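Local coordinates for protein probable amidase (Thermus thermophilus, PDB 2DC0) that is of undefined function but is a member of the amidase family, built round a large mixed beta sheet, at residues A[280-285]-A[376-381]; A[288-293]-A[313-318]; A[365-368]-A[373-376]. All coordinates share one frame; numbering follows the deposited sequence.

Contact 1: A[280-285]-A[376-381]; sequences GVYEVY and GHREAF
Y282 and Y285, one turn apart on helix 281-296, meet R378 and E379, neighbours on the short helix 377-382. With the segment axes 11.6 Å apart at 109°, the backbones stay well separated and long side chains span the gap. The polar part centres on the phenol of Y282. R378, its chain extended from CG to NE, brings NH1 to 2.6 Å from Y282 OH; the hydroxyl sits at the guanidinium edge, near its plane. The N-H points poorly at the oxygen, with an angle of only 123°, which makes this a weak hydrogen bond despite the short distance. NH1 has a second partner in T286 OG1, on the same helix as the tyrosine.

The aromatic part uses both rings. E379 lies across one face of Y282: its CG stands 4.0 Å from the ring centroid, almost on the ring normal, as a CH-pi contact. Farther along, E379 OE2 comes over the rim of that face, 3.3 Å from Y282 CD2. In Y282 the CG lies anti to the backbone N (chi1 177°), which sends the ring out from its own helix to this partner. Y285 plays a lesser role, meeting R378 NH2 at its ring edge, 4.0 Å from Y285 CE2. L386 of helix 386-390 packs against both tyrosines.

This pairing of helix starts in the amidase-family fold illustrates how one aromatic residue can serve two charged neighbours. R378, close to the phenol oxygen, would probably offset part of the negative charge that E379 brings to the ring face, while the methylene of E379 supplies the apolar, CH-pi share of the contact.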
loop_
_atom_site.group_PDB
_atom_site.type_symbol
_atom_site.label_atom_id
_atom_site.label_comp_id
_atom_site.label_asym_id
_atom_site.label_seq_id
_atom_site.Cartn_x
_atom_site.Cartn_y
_atom_site.Cartn_z
ATOM N N GLY A 280 11.460 6.489 11.192
ATOM C CA GLY A 280 11.529 7.520 10.171
ATOM C C GLY A 280 10.207 7.852 9.497
ATOM O O GLY A 280 10.179 8.634 8.550
ATOM N N VAL A 281 9.108 7.288 9.990
ATOM C CA VAL A 281 7.806 7.521 9.375
ATOM C C VAL A 281 7.387 8.988 9.389
ATOM O O VAL A 281 6.721 9.459 8.468
ATOM C CB VAL A 281 6.699 6.662 10.049
ATOM C CG1 VAL A 281 6.414 7.165 11.467
ATOM C CG2 VAL A 281 5.435 6.692 9.199
ATOM N N TYR A 282 7.768 9.704 10.438
ATOM C CA TYR A 282 7.442 11.118 10.544
ATOM C C TYR A 282 8.024 11.895 9.352
ATOM O O TYR A 282 7.306 12.635 8.671
ATOM C CB TYR A 282 7.999 11.676 11.852
ATOM C CG TYR A 282 7.768 13.149 12.019
ATOM C CD1 TYR A 282 6.498 13.646 12.297
ATOM C CD2 TYR A 282 8.824 14.053 11.898
ATOM C CE1 TYR A 282 6.285 15.004 12.456
ATOM C CE2 TYR A 282 8.622 15.415 12.052
ATOM C CZ TYR A 282 7.350 15.883 12.335
ATOM O OH TYR A 282 7.147 17.232 12.518
ATOM N N GLU A 283 9.322 11.716 9.104
ATOM C CA GLU A 283 10.013 12.389 7.998
ATOM C C GLU A 283 9.440 11.985 6.637
ATOM O O GLU A 283 9.238 12.836 5.774
ATOM C CB GLU A 283 11.509 12.052 7.996
ATOM C CG GLU A 283 12.271 12.297 9.283
ATOM C CD GLU A 283 13.682 11.690 9.233
ATOM O OE1 GLU A 283 14.513 12.161 8.416
ATOM O OE2 GLU A 283 13.954 10.731 9.999
ATOM N N VAL A 284 9.195 10.687 6.448
ATOM C CA VAL A 284 8.649 10.181 5.191
ATOM C C VAL A 284 7.327 10.871 4.876
ATOM O O VAL A 284 7.130 11.398 3.779
ATOM C CB VAL A 284 8.406 8.643 5.245
ATOM C CG1 VAL A 284 7.682 8.179 3.985
ATOM C CG2 VAL A 284 9.734 7.904 5.375
ATOM N N TYR A 285 6.427 10.864 5.854
ATOM C CA TYR A 285 5.116 11.487 5.712
ATOM C C TYR A 285 5.254 12.969 5.369
ATOM O O TYR A 285 4.652 13.472 4.414
ATOM C CB TYR A 285 4.321 11.347 7.021
ATOM C CG TYR A 285 3.080 12.207 7.056
ATOM C CD1 TYR A 285 1.889 11.779 6.469
ATOM C CD2 TYR A 285 3.124 13.498 7.588
ATOM C CE1 TYR A 285 0.779 12.622 6.404
ATOM C CE2 TYR A 285 2.020 14.344 7.525
ATOM C CZ TYR A 285 0.857 13.903 6.927
ATOM O OH TYR A 285 -0.212 14.758 6.800
ATOM N N GLY A 376 8.507 19.179 20.057
ATOM C CA GLY A 376 7.768 20.157 19.284
ATOM C C GLY A 376 6.327 19.692 19.177
ATOM O O GLY A 376 6.066 18.491 19.113
ATOM N N HIS A 377 5.397 20.645 19.158
ATOM C CA HIS A 377 3.963 20.369 19.076
ATOM C C HIS A 377 3.566 19.485 17.893
ATOM O O HIS A 377 2.879 18.478 18.070
ATOM C CB HIS A 377 3.190 21.694 19.011
ATOM C CG HIS A 377 1.697 21.536 18.968
ATOM N ND1 HIS A 377 1.029 21.032 17.871
ATOM C CD2 HIS A 377 0.744 21.837 19.881
ATOM C CE1 HIS A 377 -0.271 21.031 18.111
ATOM N NE2 HIS A 377 -0.471 21.514 19.324
ATOM N N ARG A 378 3.996 19.859 16.693
ATOM C CA ARG A 378 3.650 19.094 15.500
ATOM C C ARG A 378 4.033 17.626 15.589
ATOM O O ARG A 378 3.187 16.752 15.416
ATOM C CB ARG A 378 4.289 19.710 14.249
ATOM C CG ARG A 378 3.992 18.924 12.966
ATOM C CD ARG A 378 4.339 19.718 11.706
ATOM N NE ARG A 378 3.928 19.017 10.493
ATOM C CZ ARG A 378 4.654 18.087 9.878
ATOM N NH1 ARG A 378 5.841 17.739 10.351
ATOM N NH2 ARG A 378 4.189 17.489 8.792
ATOM N N GLU A 379 5.305 17.353 15.866
ATOM C CA GLU A 379 5.762 15.975 15.943
ATOM C C GLU A 379 5.088 15.200 17.072
ATOM O O GLU A 379 4.824 14.009 16.935
ATOM C CB GLU A 379 7.294 15.921 16.083
ATOM C CG GLU A 379 7.864 14.499 16.114
ATOM C CD GLU A 379 9.353 14.442 15.792
ATOM O OE1 GLU A 379 10.108 15.310 16.277
ATOM O OE2 GLU A 379 9.771 13.515 15.065
ATOM N N ALA A 380 4.797 15.866 18.184
ATOM C CA ALA A 380 4.137 15.181 19.292
ATOM C C ALA A 380 2.689 14.801 18.948
ATOM O O ALA A 380 2.240 13.698 19.270
ATOM C CB ALA A 380 4.156 16.057 20.543
ATOM N N PHE A 381 1.978 15.704 18.274
ATOM C CA PHE A 381 0.567 15.500 17.927
ATOM C C PHE A 381 0.212 14.950 16.552
ATOM O O PHE A 381 -0.969 14.760 16.253
ATOM C CB PHE A 381 -0.202 16.806 18.104
ATOM C CG PHE A 381 -0.438 17.182 19.533
ATOM C CD1 PHE A 381 -1.452 16.574 20.264
ATOM C CD2 PHE A 381 0.340 18.160 20.144
ATOM C CE1 PHE A 381 -1.691 16.935 21.589
ATOM C CE2 PHE A 381 0.113 18.531 21.464
ATOM C CZ PHE A 381 -0.906 17.918 22.191
#

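Contact 2: A[288-293]-A[313-318]; sequences LVRYEA and REALLA
R290 reaches A315 and A318 because its CG stands anti to the carbonyl carbon (chi1 -71°) and the chain then runs straight from CG to NE, carrying it across helix 310-321, past A315 to A318. In L316 the CB points away from segment 288-293, but CG anti to the carbonyl carbon (chi1 -74°) brings CD2 back to A293.

Along R290 the contacts follow in sequence. R290 CD lies 3.8 Å from A315 O, NE is 4.0 Å from A315 CB, and NH1 is 4.0 Å from A318 CB. The guanidinium meets both methyls obliquely, while A315 CA stands over one of its faces, toward the rim. No hydrogen bond crosses here; the arginine packs through its methylenes and the guanidinium nitrogens.

The pair exemplifies near-perpendicular helix packing, with segment axes 8.3 Å apart at 94°, between helix 281-296 and helix 310-321 of the amidase-family fold. R290 and L316 have the closest CA atoms, 6.2 Å apart, and each large side chain lies against alanine: R290 on A315 and A318, L316 on A293. The short helix 298-303, lying between the two in the chain, also packs on L316 through L301. On another side of helix 281-296, Y291 stacks on Y327 and packs against R328 of the second subunit, so this helix reaches the dimer interface.

Farther along, the L316 CD2 methyl packs against A293, 4.3 Å from its CB and 3.9 Å from its backbone O, while L122 touches the side chains of both A315 and L316 and L199 that of A293.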
loop_
_atom_site.group_PDB
_atom_site.type_symbol
_atom_site.label_atom_id
_atom_site.label_comp_id
_atom_site.label_asym_id
_atom_site.label_seq_id
_atom_site.Cartn_x
_atom_site.Cartn_y
_atom_site.Cartn_z
ATOM N N LEU A 288 6.671 13.603 1.768
ATOM C CA LEU A 288 5.717 13.187 0.757
ATOM C C LEU A 288 4.544 14.161 0.640
ATOM O O LEU A 288 4.207 14.601 -0.455
ATOM C CB LEU A 288 5.214 11.772 1.072
ATOM C CG LEU A 288 4.525 11.050 -0.089
ATOM C CD1 LEU A 288 4.511 9.541 0.141
ATOM C CD2 LEU A 288 3.115 11.593 -0.233
ATOM N N VAL A 289 3.936 14.503 1.773
ATOM C CA VAL A 289 2.799 15.414 1.794
ATOM C C VAL A 289 3.168 16.847 1.394
ATOM O O VAL A 289 2.486 17.458 0.573
ATOM C CB VAL A 289 2.126 15.414 3.198
ATOM C CG1 VAL A 289 1.143 16.584 3.327
ATOM C CG2 VAL A 289 1.371 14.091 3.401
ATOM N N ARG A 290 4.235 17.391 1.970
ATOM C CA ARG A 290 4.637 18.758 1.630
ATOM C C ARG A 290 4.977 18.886 0.149
ATOM O O ARG A 290 4.675 19.907 -0.470
ATOM C CB ARG A 290 5.829 19.198 2.480
ATOM C CG ARG A 290 5.451 19.423 3.935
ATOM C CD ARG A 290 6.624 19.900 4.753
ATOM N NE ARG A 290 6.222 20.265 6.105
ATOM C CZ ARG A 290 7.073 20.576 7.074
ATOM N NH1 ARG A 290 8.378 20.564 6.834
ATOM N NH2 ARG A 290 6.619 20.899 8.279
ATOM N N TYR A 291 5.597 17.853 -0.419
ATOM C CA TYR A 291 5.945 17.883 -1.835
ATOM C C TYR A 291 4.679 17.991 -2.676
ATOM O O TYR A 291 4.583 18.855 -3.551
ATOM C CB TYR A 291 6.702 16.619 -2.250
ATOM C CG TYR A 291 7.071 16.602 -3.725
ATOM C CD1 TYR A 291 8.238 17.217 -4.180
ATOM C CD2 TYR A 291 6.231 16.008 -4.669
ATOM C CE1 TYR A 291 8.562 17.245 -5.540
ATOM C CE2 TYR A 291 6.544 16.028 -6.033
ATOM C CZ TYR A 291 7.712 16.651 -6.456
ATOM O OH TYR A 291 8.023 16.685 -7.794
ATOM N N GLU A 292 3.710 17.112 -2.418
ATOM C CA GLU A 292 2.461 17.123 -3.180
ATOM C C GLU A 292 1.660 18.397 -2.935
ATOM O O GLU A 292 1.110 18.975 -3.876
ATOM C CB GLU A 292 1.588 15.896 -2.842
ATOM C CG GLU A 292 2.202 14.546 -3.232
ATOM C CD GLU A 292 1.219 13.371 -3.125
ATOM O OE1 GLU A 292 0.122 13.532 -2.551
ATOM O OE2 GLU A 292 1.555 12.273 -3.613
ATOM N N ALA A 293 1.603 18.838 -1.679
ATOM C CA ALA A 293 0.848 20.039 -1.329
ATOM C C ALA A 293 1.429 21.285 -1.992
ATOM O O ALA A 293 0.690 22.156 -2.460
ATOM C CB ALA A 293 0.821 20.218 0.187
ATOM N N ARG A 313 3.084 29.044 4.782
ATOM C CA ARG A 313 4.016 29.417 3.730
ATOM C C ARG A 313 5.350 28.691 3.902
ATOM O O ARG A 313 5.942 28.222 2.929
ATOM C CB ARG A 313 4.235 30.932 3.735
ATOM C CG ARG A 313 4.819 31.480 2.444
ATOM C CD ARG A 313 4.622 32.984 2.385
ATOM N NE ARG A 313 5.361 33.662 3.441
ATOM C CZ ARG A 313 4.922 34.735 4.091
ATOM N NH1 ARG A 313 3.736 35.249 3.796
ATOM N NH2 ARG A 313 5.676 35.299 5.027
ATOM N N GLU A 314 5.823 28.594 5.139
ATOM C CA GLU A 314 7.083 27.909 5.399
ATOM C C GLU A 314 6.993 26.428 5.016
ATOM O O GLU A 314 7.920 25.878 4.409
ATOM C CB GLU A 314 7.470 28.046 6.875
ATOM C CG GLU A 314 8.630 27.154 7.297
ATOM C CD GLU A 314 9.033 27.370 8.745
ATOM O OE1 GLU A 314 8.133 27.560 9.590
ATOM O OE2 GLU A 314 10.247 27.334 9.037
ATOM N N ALA A 315 5.879 25.786 5.362
ATOM C CA ALA A 315 5.691 24.373 5.036
ATOM C C ALA A 315 5.621 24.187 3.522
ATOM O O ALA A 315 6.211 23.255 2.975
ATOM C CB ALA A 315 4.414 23.839 5.697
ATOM N N LEU A 316 4.895 25.070 2.845
ATOM C CA LEU A 316 4.786 24.980 1.398
ATOM C C LEU A 316 6.151 25.190 0.743
ATOM O O LEU A 316 6.501 24.490 -0.210
ATOM C CB LEU A 316 3.776 26.004 0.865
ATOM C CG LEU A 316 2.302 25.673 1.115
ATOM C CD1 LEU A 316 1.422 26.788 0.557
ATOM C CD2 LEU A 316 1.944 24.340 0.454
ATOM N N LEU A 317 6.927 26.143 1.257
ATOM C CA LEU A 317 8.258 26.414 0.707
ATOM C C LEU A 317 9.170 25.209 0.914
ATOM O O LEU A 317 10.002 24.888 0.061
ATOM C CB LEU A 317 8.871 27.653 1.366
ATOM C CG LEU A 317 8.205 28.972 0.958
ATOM C CD1 LEU A 317 8.741 30.113 1.805
ATOM C CD2 LEU A 317 8.460 29.225 -0.524
ATOM N N ALA A 318 9.011 24.542 2.051
ATOM C CA ALA A 318 9.805 23.357 2.331
ATOM C C ALA A 318 9.420 22.311 1.285
ATOM O O ALA A 318 10.255 21.523 0.845
ATOM C CB ALA A 318 9.512 22.846 3.742
#

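Contact 3: A[365-368]-A[373-376]; sequences TEEV and GRKG
The beta hairpin formed by strands 367-370 and 373-376, a small two-stranded antiparallel sheet separate from the large sheet of the amidase-family fold, is joined here by V368 and K375. These two form a hydrogen-bonded pair: V368 N gives a nearly straight bond to K375 O, 2.9 Å long at 169°, and K375 N returns a more bent one of 3.0 Å to V368 O. Each carbonyl oxygen is also approached by a CA-H group. R374 CA lies 3.2 Å from V368 O, and E367 CA stands 3.5 Å from K375 O. E367 and G376 follow as a non-hydrogen-bonded pair, after which the second strand passes directly into helix 377-382.

Side chains add a looser polar layer. The chain of R374 bends at chi3 (69°), which folds its guanidinium back over the first strand, with V368 O 4.1 Å above one face and near its centre. E367 OE1 approaches the edge of the same group in its plane, 3.7 Å from R374 NE: a salt bridge, but a long one. The carboxylate and guanidinium planes are turned 61° apart, an imperfect match for paired bonding. The stronger partner of R374 lies farther along the hairpin, where NH1 forms a salt bridge with E369.

V368, the buried residue of the pair, packs on A380 and F381 of helix 377-382. It lies on the face it shares with K375, and its CG2 methyl reaches within 3.6 Å of K375 O.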
loop_
_atom_site.group_PDB
_atom_site.type_symbol
_atom_site.label_atom_id
_atom_site.label_comp_id
_atom_site.label_asym_id
_atom_site.label_seq_id
_atom_site.Cartn_x
_atom_site.Cartn_y
_atom_site.Cartn_z
ATOM N N THR A 365 0.741 27.079 22.134
ATOM C CA THR A 365 1.712 26.139 22.698
ATOM C C THR A 365 2.558 25.509 21.594
ATOM O O THR A 365 2.068 24.713 20.795
ATOM C CB THR A 365 1.004 25.029 23.487
ATOM O OG1 THR A 365 0.140 25.623 24.462
ATOM C CG2 THR A 365 2.012 24.151 24.199
ATOM N N GLU A 366 3.839 25.858 21.565
ATOM C CA GLU A 366 4.732 25.347 20.539
ATOM C C GLU A 366 5.526 24.119 20.959
ATOM O O GLU A 366 5.987 23.363 20.111
ATOM C CB GLU A 366 5.671 26.459 20.091
ATOM C CG GLU A 366 4.922 27.673 19.575
ATOM C CD GLU A 366 5.848 28.741 19.057
ATOM O OE1 GLU A 366 6.777 29.123 19.798
ATOM O OE2 GLU A 366 5.641 29.200 17.914
ATOM N N GLU A 367 5.693 23.929 22.262
ATOM C CA GLU A 367 6.416 22.774 22.770
ATOM C C GLU A 367 5.598 22.150 23.880
ATOM O O GLU A 367 4.917 22.852 24.625
ATOM C CB GLU A 367 7.783 23.168 23.329
ATOM C CG GLU A 367 8.728 23.801 22.336
ATOM C CD GLU A 367 10.178 23.729 22.804
ATOM O OE1 GLU A 367 10.480 24.234 23.906
ATOM O OE2 GLU A 367 11.011 23.158 22.067
ATOM N N VAL A 368 5.675 20.831 23.997
ATOM C CA VAL A 368 4.931 20.130 25.026
ATOM C C VAL A 368 5.812 19.166 25.805
ATOM O O VAL A 368 6.949 18.882 25.420
ATOM C CB VAL A 368 3.757 19.346 24.418
ATOM C CG1 VAL A 368 2.848 20.295 23.656
ATOM C CG2 VAL A 368 4.284 18.245 23.495
ATOM N N GLY A 373 10.361 13.736 27.626
ATOM C CA GLY A 373 10.941 15.066 27.575
ATOM C C GLY A 373 10.191 16.012 26.654
ATOM O O GLY A 373 9.166 15.643 26.081
ATOM N N ARG A 374 10.701 17.232 26.503
ATOM C CA ARG A 374 10.053 18.222 25.648
ATOM C C ARG A 374 10.050 17.777 24.195
ATOM O O ARG A 374 10.937 17.048 23.758
ATOM C CB ARG A 374 10.753 19.582 25.761
ATOM C CG ARG A 374 10.920 20.079 27.187
ATOM C CD ARG A 374 11.014 21.599 27.243
ATOM N NE ARG A 374 9.744 22.229 26.893
ATOM C CZ ARG A 374 8.616 22.075 27.583
ATOM N NH1 ARG A 374 8.595 21.309 28.667
ATOM N NH2 ARG A 374 7.506 22.683 27.185
ATOM N N LYS A 375 9.053 18.224 23.443
ATOM C CA LYS A 375 8.955 17.854 22.041
ATOM C C LYS A 375 8.144 18.913 21.306
ATOM O O LYS A 375 7.210 19.485 21.868
ATOM C CB LYS A 375 8.265 16.490 21.909
ATOM C CG LYS A 375 8.635 15.714 20.653
ATOM C CD LYS A 375 10.058 15.175 20.746
ATOM C CE LYS A 375 10.475 14.468 19.459
ATOM N NZ LYS A 375 9.562 13.336 19.121
ATOM N N GLY A 376 8.507 19.179 20.057
ATOM C CA GLY A 376 7.768 20.157 19.284
ATOM C C GLY A 376 6.327 19.692 19.177
ATOM O O GLY A 376 6.066 18.491 19.113
#

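How the contacts relate
Contacts 1 and 2 share helix 281-296, the first using its start and the second its later turns, with centres about 14 Å apart. Contact 3 joins contact 1 at G376, where strand 373-376 runs into helix 377-382; their centres lie about 12 Å apart, and H377 N probably bonds to E366 O. Contacts 2 and 3 do not touch, their nearest atoms being about 9 Å apart. Along the chain, segment 280-285 comes first, both halves of contact 2 follow, and the hairpin precedes helix 377-382. Contact 1 therefore bridges the two: R378 of contact 1 also packs against R290 of contact 2, linking hairpin, short helix and helical pair into one continuous region.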